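Ribose/Galactose Isomerase (Vibrio parahaemolyticus, PDB 3ONO) probably interconverts aldose and ketose sugar phosphates as an isomerase of the LacAB/RpiB family. Local coordinates at residues T76-G79 / A80-S83; A157-L160 / N161-K164; D170-E173 / G174-I178. All coordinates share one frame; numbering follows the deposited sequence. Where two conformers were deposited one is given.

Contact 1: residues T76-G79 / A80-S83; sequences TGQG and ALMS
The strand-turn-helix junction after strand 69-74 brings Gly77 and Leu81 together in the first turn of helix 78-85. Gly77 is the N-cap residue, and its carbonyl O accepts from Leu81 N at 3.0 Å. Its phi of 85° calls for glycine, since a CB there would jam against the preceding carbonyl. Just before it, Thr76 OG1 takes the N-H of Gln78 at 3.2 Å and 164°, an ST turn that leads the chain into the helix. The next rungs are Met82 N to Gln78 O and Ser83 N to Gly79 O.

Selenomethionine Met82 folds back over the Gln78 carbonyl: its chain is bent at chi3 (-56°), which brings CE within 3.6 Å of Gln78 O, while CG comes to 3.3 Å of that oxygen. In the conformer described, Leu81 and Gln78 run side by side. The Gln78 amide reaches on to Tyr94 O of the second subunit through NE2, and Leu81 packs on its own counterpart there. Ser83 OG bonds to Tyr51 O. Gly77 O is shared by Leu81 N and Ser114 OG, and with Gln78 NE2 turned to the second subunit the start of the helix is hydrogen-bonded both to strand 112-116 and to the neighbouring chain.

Contact 2: residues A157-L160 / N161-K164; sequences AAIL and NNVK
Asn161 meets Ala157 and Ala158 one turn back along helix 150-167, and its backbone N-H is shared weakly between two carbonyls, Ala157 O at 3.5 Å and Ala158 O at a bent 122°. Its side chain, with CG set anti to the carbonyl carbon (chi1 -68°), leans back toward the same two residues. There water fills in: one molecule lies 2.8 Å from Asn161 OD1 and also hydrogen-bonds to Ala157 O, while a second donates to Ala158 O and takes a weak bond from Asn161 ND2. That ND2 also bonds to a glycerol, probably left from the crystallisation liquor.

Asn162 gives another weak backbone bond, to Ala158 O. Its amide folds back along the helix, so that ND2 comes to 3.7 Å from Ile159 CA.

At Val163 the helix tightens, its N donating to Ile159 O at 2.9 Å and nearly in line with the carbonyl. The side chains of Val163 and Ile159 cross at a slant, CG2 to CG2 at 4.0 Å. Ile159 also packs on Ile52 of the second subunit, and Val163 on Leu86 of that subunit.

Lys164 closes the run with a straight bond from N to Leu160 O. Its aliphatic chain passes over that same carbonyl, CG 3.2 Å from Leu160 O, and CD rests 3.9 Å from Leu160 CG. Bends at chi3 and chi4 curl the chain round.

Chemically the turn has two characters: a hydrated amide side where water helps satisfy loosely bonded carbonyls, and an apolar side against Ile52 and Leu86 of the second subunit. Apart from these apolar contacts, Lys164 NZ turns to the carbonyls of Val90 and His87 of its own chain, which would help to offset the cost of burying its charge.

Contact 3: residues D170-E173 / G174-I178; sequences DVVE and GLRAI
From Gly174 to Arg176 the backbone N-H groups bond in turn to the carbonyls of Asp170, Val171 and Val172, with Gly174 N 2.9 Å from Asp170 O, before the ladder weakens at Ala177 N to Glu173 O. Asp170 holds the N-cap position, but its carboxylate makes no capping bond: its contribution to the turn is the main-chain oxygen taken by Gly174.

Val171 and Leu175 lie alongside each other and point the same way, with Val171 CG1 4.2 Å from Leu175 CD1. Leu175 carries its CG beside the backbone N (chi1 -73°), which lays that branching carbon 3.4 Å from Val171 O.

Both side chains pack against other parts of the same chain. In the alpha-beta-alpha sandwich, helix 171-177 rests on helix 51-63, where Val171 touches Asn63 and Leu175 touches Ile60, and on the C-terminal helix 203-212, where Val172 meets Ile205 and Leu175 meets Tyr208. Past the last turn, Ile178 packs on Ile56, also in helix 51-63, and on Val167 of the second subunit.

Val172 and Arg176 form the other side-by-side pair, at the solvent-exposed side of the arginine. The extended run of Arg176 from CG to NE carries the guanidinium alongside Val172: Val172 CG1 stands 3.7 Å from Arg176 NE and 3.9 Å from Arg176 NH2, meeting the flat group obliquely. The guanidinium end thereby covers this one methyl of the valine. Lower down the same side chain, Arg176 CG lies against the Val172 carbonyl, 3.3 Å from its O, and Arg176 also touches Tyr208. Glu173, one residue after Val172, extends its side chain outward into an exposed position.

How the contacts relate
The three contacts are short helical segments that follow one another along the chain, at the corners of a nearly equilateral triangle: centres 20 Å apart for contacts 1 and 2, 21 Å for contacts 1 and 3, and 19 Å for contacts 2 and 3. No two touch, and in each pair the nearest atoms are about 8 Å apart. Contact 1 is the buried one, its centre about 11 Å from the chain centre, whereas contacts 2 and 3 lie 18 and 19 Å out on consecutive helices. All three reach the second subunit. The bound glycerol, probably from the crystallisation liquor, sits at contact 2 by Asn161. His87 connects the outer pair: its carbonyl receives Lys164 of contact 2, and Ile178 of contact 3 packs on the same residue.

Contact 1: residues T76-G79 / A80-S83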
ATOM      1  N   THR A  76      12.311   7.374  -2.880  1.00 19.37           N
ATOM      2  CA  THR A  76      10.853   7.375  -2.966  1.00 20.38           C
ATOM      3  C   THR A  76      10.369   7.271  -4.414  1.00 20.95           C
ATOM      4  O   THR A  76       9.174   7.101  -4.639  1.00 21.08           O
ATOM      5  CB  THR A  76      10.253   8.671  -2.389  1.00 20.13           C
ATOM      6  OG1 THR A  76      10.695   9.779  -3.182  1.00 19.86           O
ATOM      7  CG2 THR A  76      10.717   8.890  -0.947  1.00 17.87           C
ATOM      8  N   GLY A  77      11.284   7.408  -5.380  1.00 18.68           N
ATOM      9  CA  GLY A  77      10.907   7.468  -6.790  1.00 17.59           C
ATOM     10  C   GLY A  77      10.515   8.854  -7.296  1.00 21.88           C
ATOM     11  O   GLY A  77      10.424   9.073  -8.514  1.00 17.80           O
ATOM     12  N   GLN A  78      10.272   9.792  -6.380  1.00 17.32           N
ATOM     13  CA  GLN A  78       9.760  11.115  -6.777  1.00 16.27           C
ATOM     14  C   GLN A  78      10.761  11.943  -7.589  1.00 18.79           C
ATOM     15  O   GLN A  78      10.422  12.458  -8.654  1.00 17.70           O
ATOM     16  CB  GLN A  78       9.324  11.924  -5.551  1.00 17.30           C
ATOM     17  CG  GLN A  78       8.245  11.228  -4.683  1.00 17.28           C
ATOM     18  CD  GLN A  78       6.836  11.620  -5.093  1.00 18.71           C
ATOM     19  OE1 GLN A  78       6.564  11.811  -6.286  1.00 17.79           O
ATOM     20  NE2 GLN A  78       5.917  11.707  -4.113  1.00 18.17           N
ATOM     21  N   GLY A  79      11.982  12.098  -7.084  1.00 17.05           N
ATOM     22  CA  GLY A  79      12.974  12.887  -7.810  1.00 19.21           C
ATOM     23  C   GLY A  79      13.190  12.321  -9.203  1.00 18.34           C
ATOM     24  O   GLY A  79      13.198  13.044 -10.203  1.00 18.28           O
ATOM     25  N   ALA A  80      13.367  11.006  -9.289  1.00 18.76           N
ATOM     26  CA  ALA A  80      13.657  10.415 -10.595  1.00 19.49           C
ATOM     27  C   ALA A  80      12.467  10.579 -11.550  1.00 19.28           C
ATOM     28  O   ALA A  80      12.643  10.842 -12.727  1.00 17.66           O
ATOM     29  CB  ALA A  80      14.040   8.936 -10.447  1.00 20.70           C
ATOM     30  N   LEU A  81      11.258  10.424 -11.032  0.63 18.54           N
ATOM     31  CA  LEU A  81      10.049  10.548 -11.850  0.63 18.78           C
ATOM     32  C   LEU A  81       9.892  11.968 -12.386  0.63 20.90           C
ATOM     33  O   LEU A  81       9.562  12.189 -13.571  0.63 20.14           O
ATOM     34  CB  LEU A  81       8.857  10.162 -10.969  0.63 18.96           C
ATOM     35  CG  LEU A  81       7.398  10.538 -11.156  0.63 24.52           C
ATOM     36  CD1 LEU A  81       6.662   9.903  -9.997  0.63 13.22           C
ATOM     37  CD2 LEU A  81       7.147  12.025 -11.155  0.63 30.27           C
HETATM   38  N   MSE A  82      10.149  12.952 -11.529  1.00 17.14           N
HETATM   39  CA  MSE A  82       9.966  14.345 -11.956  1.00 16.13           C
HETATM   40  C   MSE A  82      11.100  14.790 -12.880  1.00 17.92           C
HETATM   41  O   MSE A  82      10.884  15.577 -13.823  1.00 18.57           O
HETATM   42  CB  MSE A  82       9.822  15.247 -10.743  1.00 19.65           C
HETATM   43  CG  MSE A  82       8.578  14.870  -9.928  1.00 20.85           C
HETATM   44 SE   MSE A  82       8.307  16.081  -8.448  0.67 26.33          SE
HETATM   45  CE  MSE A  82      10.053  15.841  -7.634  1.00 19.08           C
ATOM     46  N   SER A  83      12.291  14.248 -12.627  1.00 16.64           N
ATOM     47  CA  SER A  83      13.481  14.515 -13.465  1.00 19.29           C
ATOM     48  C   SER A  83      13.322  13.925 -14.867  1.00 21.39           C
ATOM     49  O   SER A  83      13.717  14.537 -15.857  1.00 20.99           O
ATOM     50  CB  SER A  83      14.728  13.919 -12.775  1.00 20.40           C
ATOM     51  OG  SER A  83      15.889  14.029 -13.603  1.00 20.45           O
TER

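Contact 2: residues A157-L160 / N161-K164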
ATOM      1  N   ALA A 157      -3.202  10.040 -24.262  1.00 20.21           N
ATOM      2  CA  ALA A 157      -1.795   9.667 -24.227  1.00 21.94           C
ATOM      3  C   ALA A 157      -1.087  10.245 -25.459  1.00 20.89           C
ATOM      4  O   ALA A 157       0.051  10.721 -25.364  1.00 19.76           O
ATOM      5  CB  ALA A 157      -1.633   8.143 -24.158  1.00 24.00           C
ATOM      6  N   ALA A 158      -1.758  10.228 -26.609  1.00 20.89           N
ATOM      7  CA  ALA A 158      -1.158  10.817 -27.819  1.00 18.53           C
ATOM      8  C   ALA A 158      -0.945  12.319 -27.658  1.00 23.07           C
ATOM      9  O   ALA A 158       0.101  12.871 -28.026  1.00 22.99           O
ATOM     10  CB  ALA A 158      -2.045  10.532 -29.023  1.00 22.48           C
ATOM     11  N   ILE A 159      -1.959  12.990 -27.132  1.00 19.60           N
ATOM     12  CA  ILE A 159      -1.876  14.423 -26.914  1.00 23.36           C
ATOM     13  C   ILE A 159      -0.746  14.776 -25.934  1.00 22.80           C
ATOM     14  O   ILE A 159      -0.023  15.760 -26.149  1.00 21.10           O
ATOM     15  CB  ILE A 159      -3.246  14.978 -26.465  1.00 23.47           C
ATOM     16  CG1 ILE A 159      -4.231  14.881 -27.633  1.00 21.78           C
ATOM     17  CG2 ILE A 159      -3.127  16.423 -25.980  1.00 21.43           C
ATOM     18  CD1 ILE A 159      -5.703  15.087 -27.241  1.00 26.54           C
ATOM     19  N   LEU A 160      -0.556  13.960 -24.898  1.00 19.86           N
ATOM     20  CA  LEU A 160       0.504  14.230 -23.932  1.00 18.84           C
ATOM     21  C   LEU A 160       1.833  14.395 -24.673  1.00 21.61           C
ATOM     22  O   LEU A 160       2.608  15.291 -24.369  1.00 18.58           O
ATOM     23  CB  LEU A 160       0.615  13.113 -22.867  1.00 18.01           C
ATOM     24  CG  LEU A 160       1.740  13.300 -21.843  1.00 19.83           C
ATOM     25  CD1 LEU A 160       1.475  14.543 -20.987  1.00 19.07           C
ATOM     26  CD2 LEU A 160       1.858  12.071 -20.963  1.00 21.16           C
ATOM     27  N   ASN A 161       2.102  13.527 -25.640  1.00 20.46           N
ATOM     28  CA  ASN A 161       3.364  13.618 -26.367  1.00 19.85           C
ATOM     29  C   ASN A 161       3.470  14.936 -27.119  1.00 20.67           C
ATOM     30  O   ASN A 161       4.552  15.544 -27.192  1.00 22.73           O
ATOM     31  CB  ASN A 161       3.511  12.468 -27.363  1.00 21.25           C
ATOM     32  CG  ASN A 161       3.669  11.120 -26.672  1.00 25.30           C
ATOM     33  OD1 ASN A 161       4.092  11.046 -25.530  1.00 26.54           O
ATOM     34  ND2 ASN A 161       3.334  10.050 -27.383  1.00 29.74           N
ATOM     35  N   ASN A 162       2.362  15.361 -27.724  1.00 20.68           N
ATOM     36  CA  ASN A 162       2.349  16.639 -28.456  1.00 20.63           C
ATOM     37  C   ASN A 162       2.662  17.815 -27.542  1.00 19.16           C
ATOM     38  O   ASN A 162       3.411  18.737 -27.902  1.00 20.17           O
ATOM     39  CB  ASN A 162       0.975  16.943 -29.041  1.00 21.32           C
ATOM     40  CG  ASN A 162       0.459  15.865 -29.957  1.00 24.83           C
ATOM     41  OD1 ASN A 162       1.204  15.047 -30.486  1.00 27.56           O
ATOM     42  ND2 ASN A 162      -0.830  15.899 -30.186  1.00 23.88           N
ATOM     43  N   VAL A 163       2.021  17.816 -26.378  1.00 20.92           N
ATOM     44  CA  VAL A 163       2.168  18.930 -25.453  1.00 21.12           C
ATOM     45  C   VAL A 163       3.602  18.981 -24.962  1.00 18.39           C
ATOM     46  O   VAL A 163       4.189  20.061 -24.860  1.00 19.69           O
ATOM     47  CB  VAL A 163       1.196  18.797 -24.258  1.00 19.23           C
ATOM     48  CG1 VAL A 163       1.544  19.826 -23.189  1.00 20.73           C
ATOM     49  CG2 VAL A 163      -0.238  18.987 -24.768  1.00 20.85           C
ATOM     50  N   LYS A 164       4.177  17.812 -24.685  1.00 18.95           N
ATOM     51  CA  LYS A 164       5.572  17.753 -24.252  1.00 20.18           C
ATOM     52  C   LYS A 164       6.477  18.322 -25.343  1.00 21.69           C
ATOM     53  O   LYS A 164       7.364  19.111 -25.072  1.00 20.96           O
ATOM     54  CB  LYS A 164       5.982  16.315 -23.931  1.00 17.31           C
ATOM     55  CG  LYS A 164       5.289  15.755 -22.660  1.00 17.43           C
ATOM     56  CD  LYS A 164       5.531  14.231 -22.426  1.00 20.17           C
ATOM     57  CE  LYS A 164       7.011  13.867 -22.230  1.00 20.95           C
ATOM     58  NZ  LYS A 164       7.628  14.429 -20.959  1.00 18.88           N
TER
HETATM   59  O   HOH W   1       2.193   9.752 -24.015  1.00 22.40           O
HETATM   60  O   HOH W   2       1.693  11.220 -30.140  1.00 34.28           O

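Contact 3: residues D170-E173 / G174-I178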
ATOM      1  N   ASP A 170      13.631  21.939 -28.990  0.73 24.60           N
ATOM      2  CA  ASP A 170      14.067  20.759 -29.721  0.73 25.97           C
ATOM      3  C   ASP A 170      15.026  19.985 -28.814  0.73 26.62           C
ATOM      4  O   ASP A 170      15.691  20.579 -27.963  0.73 23.23           O
ATOM      5  CB  ASP A 170      14.741  21.159 -31.049  0.73 29.77           C
ATOM      6  CG  ASP A 170      13.760  21.766 -32.050  0.73 36.17           C
ATOM      7  OD1 ASP A 170      12.532  21.599 -31.883  0.73 39.11           O
ATOM      8  OD2 ASP A 170      14.226  22.398 -33.026  0.73 41.12           O
ATOM      9  N   VAL A 171      15.079  18.665 -28.954  1.00 25.71           N
ATOM     10  CA  VAL A 171      15.873  17.863 -28.021  1.00 28.46           C
ATOM     11  C   VAL A 171      17.313  18.342 -27.837  1.00 28.02           C
ATOM     12  O   VAL A 171      17.758  18.617 -26.716  1.00 25.38           O
ATOM     13  CB  VAL A 171      15.854  16.383 -28.391  1.00 31.15           C
ATOM     14  CG1 VAL A 171      16.794  15.604 -27.481  1.00 27.72           C
ATOM     15  CG2 VAL A 171      14.436  15.848 -28.274  1.00 30.78           C
ATOM     16  N   VAL A 172      18.052  18.460 -28.929  1.00 26.24           N
ATOM     17  CA  VAL A 172      19.449  18.831 -28.778  1.00 22.66           C
ATOM     18  C   VAL A 172      19.618  20.246 -28.242  1.00 23.64           C
ATOM     19  O   VAL A 172      20.444  20.466 -27.353  1.00 26.16           O
ATOM     20  CB  VAL A 172      20.258  18.561 -30.049  1.00 26.32           C
ATOM     21  CG1 VAL A 172      21.676  19.070 -29.879  1.00 28.23           C
ATOM     22  CG2 VAL A 172      20.252  17.066 -30.327  1.00 28.46           C
ATOM     23  N   GLU A 173      18.822  21.194 -28.740  1.00 23.55           N
ATOM     24  CA  GLU A 173      18.875  22.563 -28.236  1.00 24.24           C
ATOM     25  C   GLU A 173      18.641  22.575 -26.734  1.00 24.70           C
ATOM     26  O   GLU A 173      19.301  23.304 -26.000  1.00 24.25           O
ATOM     27  CB  GLU A 173      17.823  23.463 -28.887  1.00 26.49           C
ATOM     28  CG  GLU A 173      17.954  24.919 -28.421  1.00 33.60           C
ATOM     29  CD  GLU A 173      17.000  25.892 -29.117  1.00 45.11           C
ATOM     30  OE1 GLU A 173      16.463  25.549 -30.192  1.00 44.47           O
ATOM     31  OE2 GLU A 173      16.798  27.009 -28.581  1.00 47.79           O
ATOM     32  N   GLY A 174      17.656  21.801 -26.293  1.00 23.15           N
ATOM     33  CA  GLY A 174      17.354  21.724 -24.866  1.00 21.84           C
ATOM     34  C   GLY A 174      18.512  21.164 -24.056  1.00 21.48           C
ATOM     35  O   GLY A 174      18.840  21.665 -22.964  1.00 22.15           O
ATOM     36  N   LEU A 175      19.150  20.130 -24.582  1.00 20.96           N
ATOM     37  CA  LEU A 175      20.257  19.515 -23.867  1.00 22.60           C
ATOM     38  C   LEU A 175      21.399  20.522 -23.769  1.00 23.36           C
ATOM     39  O   LEU A 175      22.109  20.577 -22.767  1.00 24.15           O
ATOM     40  CB  LEU A 175      20.731  18.252 -24.574  1.00 24.70           C
ATOM     41  CG  LEU A 175      19.792  17.048 -24.466  1.00 23.47           C
ATOM     42  CD1 LEU A 175      20.329  15.906 -25.318  1.00 24.63           C
ATOM     43  CD2 LEU A 175      19.583  16.615 -22.991  1.00 23.38           C
ATOM     44  N   ARG A 176      21.567  21.330 -24.811  1.00 22.67           N
ATOM     45  CA  ARG A 176      22.634  22.331 -24.788  1.00 22.05           C
ATOM     46  C   ARG A 176      22.382  23.426 -23.769  1.00 27.37           C
ATOM     47  O   ARG A 176      23.321  24.113 -23.355  1.00 25.28           O
ATOM     48  CB  ARG A 176      22.809  22.982 -26.159  1.00 24.55           C
ATOM     49  CG  ARG A 176      23.330  22.080 -27.252  1.00 24.20           C
ATOM     50  CD  ARG A 176      23.673  22.940 -28.525  1.00 28.85           C
ATOM     51  NE  ARG A 176      23.864  22.060 -29.675  1.00 31.94           N
ATOM     52  CZ  ARG A 176      24.999  21.421 -29.950  1.00 36.58           C
ATOM     53  NH1 ARG A 176      26.070  21.597 -29.177  1.00 33.92           N
ATOM     54  NH2 ARG A 176      25.071  20.623 -31.014  1.00 37.01           N
ATOM     55  N   ALA A 177      21.113  23.635 -23.411  1.00 22.96           N
ATOM     56  CA  ALA A 177      20.741  24.685 -22.468  1.00 21.50           C
ATOM     57  C   ALA A 177      20.928  24.213 -21.035  1.00 22.94           C
ATOM     58  O   ALA A 177      21.042  25.040 -20.126  1.00 21.91           O
ATOM     59  CB  ALA A 177      19.298  25.133 -22.672  1.00 21.44           C
ATOM     60  N   ILE A 178      20.915  22.890 -20.823  1.00 18.19           N
ATOM     61  CA  ILE A 178      21.190  22.358 -19.483  1.00 18.11           C
ATOM     62  C   ILE A 178      22.636  22.701 -19.137  1.00 23.96           C
ATOM     63  O   ILE A 178      23.465  22.831 -20.018  1.00 25.23           O
ATOM     64  CB  ILE A 178      20.996  20.831 -19.465  1.00 20.31           C
ATOM     65  CG1 ILE A 178      19.539  20.502 -19.807  1.00 20.02           C
ATOM     66  CG2 ILE A 178      21.408  20.228 -18.098  1.00 22.29           C
ATOM     67  CD1 ILE A 178      19.276  19.006 -19.965  1.00 20.13           C
TER